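Local coordinates for SPD1 nuclease (Streptococcus pyogenes, PDB 2XGR), which is an extracellular, prophage-encoded DNase that probably hydrolyses nucleic acid with the help of a bound metal ion, at residues 41-46 / 210-215; 76-81 / 179-184; 198-203 / 225-230. All coordinates share one frame; numbering follows the deposited sequence.

Contact 1 (41-46 / 210-215); sequences ANTHYK and LLTIRL
L210 meets Y45 and T43 through its backbone, and this pairing shows how an edge strand can change course without losing its partner. L210 N donates a hydrogen bond to Y45 O at 2.8 Å, while its carbonyl oxygen turns to T43, two residues earlier. There L210 O is gripped twice, by T43 N at 2.9 Å and by the hydroxyl T43 OG1 at 2.8 Å, the latter donor tilted 33° from the carbonyl plane. With chi1 at 68°, OG1 sits between the backbone N and the carbonyl carbon of T43. That hydroxyl also accepts from Y45 N, at 3.0 Å, forming an ST turn, and N42 OD1 accepts from H44 N in an Asx turn. These overlapping side-chain turns accompany the local departure from regular pairing, in which L210 faces T43 through one peptide group and Y45 through the other.

L211 next returns the strands to register, as the non-hydrogen-bonded partner of N42. One branch, CD2, presses against the carboxamide, 3.6 Å from N42 CG. T212 pairs with A41 through two backbone hydrogen bonds, T212 N to A41 O at 2.9 Å and A41 N to T212 O. Its side chain crosses that of T43 at about a right angle, bringing OG1 to 3.2 Å from T43 CG2. The T212 hydroxyl itself is hydrogen-bonded to G226 O.

R214 carries the pairing on to S39, farther back on strand 39-46, and its side chain packs on I222 of strand 221-222, as does that of T212. L211 is hydrogen-bonded through its backbone to G203 on strand 196-204, and helix 160-173 receives L211 and I213 on W170 and L215 on R166 and L167.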
loop_
_atom_site.group_PDB
_atom_site.type_symbol
_atom_site.label_atom_id
_atom_site.label_comp_id
_atom_site.label_asym_id
_atom_site.label_seq_id
_atom_site.Cartn_x
_atom_site.Cartn_y
_atom_site.Cartn_z
ATOM N N ALA A 41 -9.517 -13.580 9.220
ATOM C CA ALA A 41 -9.848 -14.315 10.420
ATOM C C ALA A 41 -9.820 -13.346 11.594
ATOM O O ALA A 41 -8.903 -12.480 11.717
ATOM C CB ALA A 41 -8.813 -15.477 10.574
ATOM N N ASN A 42 -10.788 -13.455 12.510
ATOM C CA ASN A 42 -10.687 -12.630 13.714
ATOM C C ASN A 42 -9.585 -13.110 14.652
ATOM O O ASN A 42 -9.639 -14.227 15.125
ATOM C CB ASN A 42 -12.031 -12.585 14.478
ATOM C CG ASN A 42 -12.138 -11.385 15.429
ATOM O OD1 ASN A 42 -11.146 -10.846 15.948
ATOM N ND2 ASN A 42 -13.384 -10.913 15.615
ATOM N N THR A 43 -8.632 -12.251 14.978
ATOM C CA THR A 43 -7.596 -12.638 15.936
ATOM C C THR A 43 -8.093 -12.563 17.396
ATOM O O THR A 43 -7.424 -13.062 18.314
ATOM C CB THR A 43 -6.382 -11.752 15.827
ATOM O OG1 THR A 43 -6.739 -10.444 16.267
ATOM C CG2 THR A 43 -5.875 -11.719 14.370
ATOM N N HIS A 44 -9.161 -11.820 17.611
ATOM C CA HIS A 44 -9.580 -11.420 18.971
ATOM C C HIS A 44 -8.562 -10.625 19.771
ATOM O O HIS A 44 -8.714 -10.488 20.975
ATOM C CB HIS A 44 -10.096 -12.664 19.763
ATOM C CG HIS A 44 -11.152 -13.409 19.031
ATOM N ND1 HIS A 44 -12.423 -12.916 18.845
ATOM C CD2 HIS A 44 -11.105 -14.581 18.362
ATOM C CE1 HIS A 44 -13.107 -13.744 18.070
ATOM N NE2 HIS A 44 -12.337 -14.773 17.783
ATOM N N TYR A 45 -7.541 -10.036 19.128
ATOM C CA TYR A 45 -6.717 -9.021 19.798
ATOM C C TYR A 45 -7.358 -7.645 19.647
ATOM O O TYR A 45 -7.791 -7.312 18.551
ATOM C CB TYR A 45 -5.366 -8.923 19.111
ATOM C CG TYR A 45 -4.461 -10.098 19.317
ATOM C CD1 TYR A 45 -4.117 -10.495 20.628
ATOM C CD2 TYR A 45 -3.877 -10.757 18.236
ATOM C CE1 TYR A 45 -3.247 -11.563 20.854
ATOM C CE2 TYR A 45 -3.009 -11.851 18.446
ATOM C CZ TYR A 45 -2.686 -12.226 19.765
ATOM O OH TYR A 45 -1.811 -13.274 20.005
ATOM N N LYS A 46 -7.382 -6.829 20.710
ATOM C CA LYS A 46 -7.780 -5.432 20.539
ATOM C C LYS A 46 -6.691 -4.776 19.695
ATOM O O LYS A 46 -5.530 -5.143 19.782
ATOM C CB LYS A 46 -7.902 -4.693 21.872
ATOM C CG LYS A 46 -9.124 -5.100 22.694
ATOM C CD LYS A 46 -10.458 -4.742 21.978
ATOM C CE LYS A 46 -11.609 -5.687 22.496
ATOM N NZ LYS A 46 -12.996 -5.212 22.175
ATOM N N LEU A 210 -8.605 -6.926 15.880
ATOM C CA LEU A 210 -7.832 -7.074 14.632
ATOM C C LEU A 210 -8.317 -8.254 13.838
ATOM O O LEU A 210 -8.480 -9.389 14.387
ATOM C CB LEU A 210 -6.360 -7.207 14.951
ATOM C CG LEU A 210 -5.792 -5.983 15.634
ATOM C CD1 LEU A 210 -4.282 -6.137 15.879
ATOM C CD2 LEU A 210 -6.119 -4.709 14.738
ATOM N N LEU A 211 -8.424 -8.056 12.512
ATOM C CA LEU A 211 -8.761 -9.114 11.619
ATOM C C LEU A 211 -7.579 -9.364 10.665
ATOM O O LEU A 211 -7.200 -8.453 9.943
ATOM C CB LEU A 211 -9.979 -8.715 10.776
ATOM C CG LEU A 211 -11.154 -8.118 11.591
ATOM C CD1 LEU A 211 -12.317 -7.609 10.693
ATOM C CD2 LEU A 211 -11.715 -9.140 12.624
ATOM N N THR A 212 -7.017 -10.556 10.666
ATOM C CA THR A 212 -5.881 -10.816 9.767
ATOM C C THR A 212 -6.427 -11.046 8.393
ATOM O O THR A 212 -7.242 -11.908 8.198
ATOM C CB THR A 212 -5.007 -12.021 10.195
ATOM O OG1 THR A 212 -4.553 -11.762 11.473
ATOM C CG2 THR A 212 -3.762 -12.065 9.340
ATOM N N ILE A 213 -5.950 -10.240 7.415
ATOM C CA ILE A 213 -6.504 -10.316 6.066
ATOM C C ILE A 213 -5.553 -11.131 5.175
ATOM O O ILE A 213 -4.348 -10.891 5.181
ATOM C CB ILE A 213 -6.614 -8.885 5.476
ATOM C CG1 ILE A 213 -7.726 -8.103 6.187
ATOM C CG2 ILE A 213 -6.991 -9.013 3.924
ATOM C CD1 ILE A 213 -7.760 -6.536 5.983
ATOM N N ARG A 214 -6.094 -12.098 4.418
ATOM C CA ARG A 214 -5.264 -12.923 3.530
ATOM C C ARG A 214 -5.606 -12.628 2.091
ATOM O O ARG A 214 -6.760 -12.641 1.714
ATOM C CB ARG A 214 -5.535 -14.442 3.802
ATOM C CG ARG A 214 -5.472 -14.773 5.323
ATOM C CD ARG A 214 -4.264 -15.558 5.842
ATOM N NE ARG A 214 -4.579 -15.961 7.227
ATOM C CZ ARG A 214 -3.861 -15.650 8.308
ATOM N NH1 ARG A 214 -2.698 -15.021 8.178
ATOM N NH2 ARG A 214 -4.300 -15.998 9.524
ATOM N N LEU A 215 -4.597 -12.170 1.373
ATOM C CA LEU A 215 -4.756 -11.844 -0.035
ATOM C C LEU A 215 -4.226 -12.911 -0.988
ATOM O O LEU A 215 -4.286 -12.706 -2.217
ATOM C CB LEU A 215 -4.083 -10.503 -0.328
ATOM C CG LEU A 215 -4.541 -9.366 0.610
ATOM C CD1 LEU A 215 -3.872 -8.028 0.137
ATOM C CD2 LEU A 215 -6.047 -9.254 0.582
#

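Contact 2 (76-81 / 179-184); sequences SHIQLQ and LDYKVT
S76 pairs with V183, and from there strands 76-80 and 179-184 run antiparallel at 171°, their axes 4.7 Å apart. Hydrogen-bonded pairs S76/V183, I78/Y181 and L80/L179 alternate with the non-hydrogen-bonded pairs H77/K182 and Q79/D180. Each hydrogen-bonded pair has both its bonds, as between I78 N and Y181 O at 2.8 Å, so the ladder is regular throughout.

The non-hydrogen-bonded pairs put their polar side chains on one face. H77 has CG anti to the backbone N (chi1 -157°), and its imidazole lies against the extended K182 chain. K182 CB stands almost straight over the ring centre, 3.6 Å from the centroid, a CH-pi contact; farther out K182 CD comes to 3.6 Å from H77 CD2. The ring's NE2 is hydrogen-bonded to K52 O, while K182 makes a cation-pi contact with F75. In the other pair, Q79 NE2 donates to D180 OD2 at 2.8 Å. D180 OD2 accepts on its anti lone pair and lies almost in the Q79 amide plane, while the carboxylate as a whole is turned 55° from that plane. L54 ties this pair down from outside: its N binds D180 OD2 and its O accepts from Q79 NE2.

The other face is largely apolar. I78 CG2 touches Y181 CB at 3.8 Å, and L80 lies side by side with L179, CD2 to CB 4.1 Å. L179 and L80 also pack on helix 160-173, where E164 OE1 is hydrogen-bonded to Y181 OH. A central antiparallel sheet with a helix on its apolar face is consistent with the core of DNA/RNA non-specific endonucleases in the His-Me finger clan.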
loop_
_atom_site.group_PDB
_atom_site.type_symbol
_atom_site.label_atom_id
_atom_site.label_comp_id
_atom_site.label_asym_id
_atom_site.label_seq_id
_atom_site.Cartn_x
_atom_site.Cartn_y
_atom_site.Cartn_z
ATOM N N SER A 76 2.996 6.527 4.167
ATOM C CA SER A 76 1.627 7.035 4.079
ATOM C C SER A 76 0.736 5.953 4.769
ATOM O O SER A 76 0.941 4.741 4.574
ATOM C CB SER A 76 1.273 7.119 2.596
ATOM O OG SER A 76 -0.088 7.558 2.499
ATOM N N HIS A 77 -0.161 6.372 5.669
ATOM C CA HIS A 77 -0.853 5.452 6.579
ATOM C C HIS A 77 -2.327 5.834 6.614
ATOM O O HIS A 77 -2.673 7.005 6.900
ATOM C CB HIS A 77 -0.259 5.555 7.969
ATOM C CG HIS A 77 -0.471 4.340 8.852
ATOM N ND1 HIS A 77 -1.495 3.426 8.723
ATOM C CD2 HIS A 77 0.205 3.994 9.986
ATOM C CE1 HIS A 77 -1.376 2.493 9.689
ATOM N NE2 HIS A 77 -0.374 2.858 10.481
ATOM N N ILE A 78 -3.207 4.909 6.210
ATOM C CA ILE A 78 -4.639 5.236 6.178
ATOM C C ILE A 78 -5.426 4.277 7.062
ATOM O O ILE A 78 -5.031 3.106 7.274
ATOM C CB ILE A 78 -5.117 5.221 4.693
ATOM C CG1 ILE A 78 -6.499 5.908 4.510
ATOM C CG2 ILE A 78 -5.113 3.770 4.084
ATOM C CD1 ILE A 78 -6.810 6.170 2.971
ATOM N N GLN A 79 -6.564 4.748 7.550
ATOM C CA GLN A 79 -7.485 3.817 8.201
ATOM C C GLN A 79 -8.878 4.220 7.690
ATOM O O GLN A 79 -9.269 5.396 7.810
ATOM C CB GLN A 79 -7.301 3.894 9.731
ATOM C CG GLN A 79 -8.074 2.753 10.418
ATOM C CD GLN A 79 -7.889 2.754 11.894
ATOM O OE1 GLN A 79 -8.840 3.087 12.627
ATOM N NE2 GLN A 79 -6.665 2.419 12.363
ATOM N N LEU A 80 -9.534 3.309 6.958
ATOM C CA LEU A 80 -10.766 3.736 6.233
ATOM C C LEU A 80 -11.765 2.601 6.141
ATOM O O LEU A 80 -11.385 1.401 6.301
ATOM C CB LEU A 80 -10.406 4.297 4.806
ATOM C CG LEU A 80 -10.178 3.225 3.707
ATOM C CD1 LEU A 80 -10.312 3.812 2.284
ATOM C CD2 LEU A 80 -8.722 2.510 3.906
ATOM N N GLN A 81 -13.015 2.968 5.825
ATOM C CA GLN A 81 -14.000 2.017 5.282
ATOM C C GLN A 81 -14.235 2.217 3.808
ATOM O O GLN A 81 -13.889 3.239 3.219
ATOM C CB GLN A 81 -15.357 2.167 6.044
ATOM C CG GLN A 81 -15.204 2.042 7.583
ATOM C CD GLN A 81 -16.572 2.274 8.236
ATOM O OE1 GLN A 81 -17.150 3.326 8.045
ATOM N NE2 GLN A 81 -17.053 1.322 9.002
ATOM N N LEU A 179 -10.085 -0.928 7.216
ATOM C CA LEU A 179 -8.739 -1.361 6.802
ATOM C C LEU A 179 -7.746 -0.372 7.367
ATOM O O LEU A 179 -7.897 0.866 7.174
ATOM C CB LEU A 179 -8.702 -1.325 5.280
ATOM C CG LEU A 179 -7.264 -1.488 4.691
ATOM C CD1 LEU A 179 -6.630 -2.889 5.082
ATOM C CD2 LEU A 179 -7.288 -1.289 3.140
ATOM N N ASP A 180 -6.707 -0.878 8.042
ATOM C CA ASP A 180 -5.598 -0.018 8.427
ATOM C C ASP A 180 -4.483 -0.439 7.484
ATOM O O ASP A 180 -4.066 -1.615 7.446
ATOM C CB ASP A 180 -5.219 -0.274 9.916
ATOM C CG ASP A 180 -4.031 0.569 10.370
ATOM O OD1 ASP A 180 -2.914 0.320 9.912
ATOM O OD2 ASP A 180 -4.270 1.545 11.140
ATOM N N TYR A 181 -3.917 0.528 6.750
ATOM C CA TYR A 181 -3.003 0.172 5.701
ATOM C C TYR A 181 -1.878 1.217 5.645
ATOM O O TYR A 181 -2.131 2.418 5.496
ATOM C CB TYR A 181 -3.817 0.159 4.358
ATOM C CG TYR A 181 -3.026 -0.028 3.063
ATOM C CD1 TYR A 181 -1.990 -0.995 2.939
ATOM C CD2 TYR A 181 -3.283 0.770 1.956
ATOM C CE1 TYR A 181 -1.285 -1.150 1.714
ATOM C CE2 TYR A 181 -2.563 0.637 0.727
ATOM C CZ TYR A 181 -1.580 -0.344 0.632
ATOM O OH TYR A 181 -0.942 -0.498 -0.571
ATOM N N LYS A 182 -0.630 0.748 5.778
ATOM C CA LYS A 182 0.519 1.658 5.818
ATOM C C LYS A 182 1.460 1.228 4.706
ATOM O O LYS A 182 1.730 0.020 4.557
ATOM C CB LYS A 182 1.219 1.522 7.190
ATOM C CG LYS A 182 2.328 2.598 7.304
ATOM C CD LYS A 182 3.139 2.407 8.634
ATOM C CE LYS A 182 4.174 3.519 8.773
ATOM N NZ LYS A 182 4.901 3.226 10.075
ATOM N N VAL A 183 1.928 2.196 3.914
ATOM C CA VAL A 183 2.890 1.921 2.847
ATOM C C VAL A 183 4.160 2.719 3.156
ATOM O O VAL A 183 4.143 3.946 3.315
ATOM C CB VAL A 183 2.293 2.294 1.445
ATOM C CG1 VAL A 183 3.355 1.999 0.335
ATOM C CG2 VAL A 183 0.966 1.470 1.237
ATOM N N THR A 184 5.261 1.991 3.292
ATOM C CA THR A 184 6.579 2.634 3.692
ATOM C C THR A 184 7.671 2.338 2.680
ATOM O O THR A 184 7.994 1.135 2.436
ATOM C CB THR A 184 7.041 2.077 5.080
ATOM O OG1 THR A 184 6.002 2.173 6.068
ATOM C CG2 THR A 184 8.349 2.744 5.555
#

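Contact 3 (198-203 / 225-230); sequences ELQYVG and NGVTTV
Y201 offers one face of its ring to T228, whose CB lies 4.1 Å from the centroid and 27° off the normal in a CH-pi contact. The methyl CG2 of T228 reaches farther out, 3.6 Å from Y201 CZ, and V230 CG2 approaches the same end obliquely, 3.6 Å from OH. CG of Y201 lies between its backbone N and carbonyl carbon (chi1 48°), and from there the ring comes over T228 on the neighbouring strand. The phenol oxygen is hydrogen-bonded to E220 OE2. On the other face of the sheet the amide of Q200 divides its work: NE2 binds K52 O, while OE1 accepts from a water at 2.7 Å that is also hydrogen-bonded to T229 OG1. V227 CG1 covers the aliphatic part, 3.5 Å from Q200 CG.

Between these two faces the backbones form the hydrogen-bonded pairs L199/V230 and Y201/T228 about the non-hydrogen-bonded pair Q200/T229. Where the pairing stops, a second water donates to Y201 O and to G226 O and accepts from T228 OG1, carrying the link past the last direct bond, T228 N to Y201 O at 3.0 Å.

Strand 178-186 flanks 198-203 on its other edge through the backbones of K182 and D180. On the far side of strand 228-233, T229 is hydrogen-bonded through its backbone to S221; V202 touches L210, and helix 160-173 packs on L199, Y201 and V230.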
loop_
_atom_site.group_PDB
_atom_site.type_symbol
_atom_site.label_atom_id
_atom_site.label_comp_id
_atom_site.label_asym_id
_atom_site.label_seq_id
_atom_site.Cartn_x
_atom_site.Cartn_y
_atom_site.Cartn_z
ATOM N N GLU A 198 7.216 -1.384 1.555
ATOM C CA GLU A 198 6.587 -2.279 2.528
ATOM C C GLU A 198 5.092 -1.960 2.601
ATOM O O GLU A 198 4.754 -0.814 2.943
ATOM C CB GLU A 198 7.165 -1.965 3.917
ATOM C CG GLU A 198 6.616 -2.845 4.992
ATOM C CD GLU A 198 6.963 -2.395 6.410
ATOM O OE1 GLU A 198 7.943 -2.960 6.947
ATOM O OE2 GLU A 198 6.232 -1.558 7.022
ATOM N N LEU A 199 4.207 -2.939 2.312
ATOM C CA LEU A 199 2.805 -2.775 2.493
ATOM C C LEU A 199 2.419 -3.477 3.778
ATOM O O LEU A 199 2.678 -4.662 3.918
ATOM C CB LEU A 199 2.046 -3.524 1.331
ATOM C CG LEU A 199 2.114 -2.836 -0.052
ATOM C CD1 LEU A 199 3.537 -2.963 -0.686
ATOM C CD2 LEU A 199 1.076 -3.494 -0.985
ATOM N N GLN A 200 1.677 -2.801 4.662
ATOM C CA GLN A 200 1.310 -3.369 5.975
ATOM C C GLN A 200 -0.200 -3.218 6.161
ATOM O O GLN A 200 -0.743 -2.111 6.018
ATOM C CB GLN A 200 1.992 -2.554 7.118
ATOM C CG GLN A 200 1.657 -3.089 8.487
ATOM C CD GLN A 200 2.110 -2.117 9.525
ATOM O OE1 GLN A 200 3.309 -2.056 9.830
ATOM N NE2 GLN A 200 1.190 -1.215 9.951
ATOM N N TYR A 201 -0.908 -4.314 6.396
ATOM C CA TYR A 201 -2.352 -4.177 6.464
ATOM C C TYR A 201 -2.983 -5.121 7.475
ATOM O O TYR A 201 -2.480 -6.241 7.734
ATOM C CB TYR A 201 -3.027 -4.391 5.057
ATOM C CG TYR A 201 -2.533 -5.616 4.323
ATOM C CD1 TYR A 201 -3.099 -6.874 4.547
ATOM C CD2 TYR A 201 -1.474 -5.510 3.397
ATOM C CE1 TYR A 201 -2.664 -8.014 3.783
ATOM C CE2 TYR A 201 -1.047 -6.679 2.671
ATOM C CZ TYR A 201 -1.686 -7.886 2.856
ATOM O OH TYR A 201 -1.224 -8.979 2.132
ATOM N N VAL A 202 -4.088 -4.653 8.044
ATOM C CA VAL A 202 -4.880 -5.501 8.961
ATOM C C VAL A 202 -6.273 -4.903 8.957
ATOM O O VAL A 202 -6.420 -3.692 8.635
ATOM C CB VAL A 202 -4.295 -5.517 10.342
ATOM C CG1 VAL A 202 -4.402 -4.085 10.989
ATOM C CG2 VAL A 202 -4.998 -6.601 11.300
ATOM N N GLY A 203 -7.286 -5.717 9.267
ATOM C CA GLY A 203 -8.672 -5.188 9.332
ATOM C C GLY A 203 -9.016 -4.908 10.804
ATOM O O GLY A 203 -8.324 -5.387 11.729
ATOM N N ASN A 225 0.680 -10.244 16.148
ATOM C CA ASN A 225 -0.683 -9.709 16.380
ATOM C C ASN A 225 -1.583 -9.866 15.181
ATOM O O ASN A 225 -2.691 -9.337 15.151
ATOM C CB ASN A 225 -0.604 -8.240 16.775
ATOM C CG ASN A 225 0.199 -8.030 18.011
ATOM O OD1 ASN A 225 -0.007 -8.725 19.037
ATOM N ND2 ASN A 225 1.088 -7.069 17.963
ATOM N N GLY A 226 -1.116 -10.601 14.167
ATOM C CA GLY A 226 -1.945 -10.769 13.029
ATOM C C GLY A 226 -1.886 -9.672 11.948
ATOM O O GLY A 226 -2.679 -9.719 11.023
ATOM N N VAL A 227 -0.945 -8.743 12.091
ATOM C CA VAL A 227 -0.764 -7.647 11.102
ATOM C C VAL A 227 0.139 -8.212 9.998
ATOM O O VAL A 227 1.155 -8.848 10.282
ATOM C CB VAL A 227 -0.073 -6.475 11.792
ATOM C CG1 VAL A 227 0.229 -5.303 10.737
ATOM C CG2 VAL A 227 -0.997 -6.006 12.931
ATOM N N THR A 228 -0.241 -7.995 8.727
ATOM C CA THR A 228 0.475 -8.586 7.577
ATOM C C THR A 228 1.349 -7.562 6.902
ATOM O O THR A 228 0.948 -6.412 6.812
ATOM C CB THR A 228 -0.524 -9.097 6.548
ATOM O OG1 THR A 228 -1.321 -10.119 7.143
ATOM C CG2 THR A 228 0.160 -9.779 5.335
ATOM N N THR A 229 2.577 -7.962 6.580
ATOM C CA THR A 229 3.482 -7.087 5.841
ATOM C C THR A 229 3.940 -7.817 4.593
ATOM O O THR A 229 4.302 -8.988 4.661
ATOM C CB THR A 229 4.694 -6.741 6.717
ATOM O OG1 THR A 229 4.240 -6.149 7.948
ATOM C CG2 THR A 229 5.681 -5.712 6.005
ATOM N N VAL A 230 3.977 -7.091 3.474
ATOM C CA VAL A 230 4.451 -7.612 2.181
ATOM C C VAL A 230 5.579 -6.674 1.757
ATOM O O VAL A 230 5.402 -5.426 1.810
ATOM C CB VAL A 230 3.258 -7.535 1.143
ATOM C CG1 VAL A 230 3.859 -7.775 -0.227
ATOM C CG2 VAL A 230 2.259 -8.633 1.493
HETATM O O HOH W 1 5.038 -4.071 9.227
HETATM O O HOH W 2 -3.477 -8.755 8.390
#

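How the contacts relate
All three contacts belong to one antiparallel sheet, with strand 196-204 of contact 3 between the other two. The centre of contact 3 lies about 10 Å from those of contacts 1 and 2, which are themselves about 15 Å apart. Toward contact 2, K182 O and Q200 N are 2.8 Å apart, a probable hydrogen bond; toward contact 1, L211 N and G203 O make another at 2.8 Å. Contacts 1 and 2 touch by packing, I213 CD1 to L179 CD1 at 3.9 Å. K52 joins contacts 2 and 3, its carbonyl oxygen taking both H77 NE2 and Q200 NE2. Bound PEG lies about 6, 7 and 8 Å from the side chains of I78, V227 and L210.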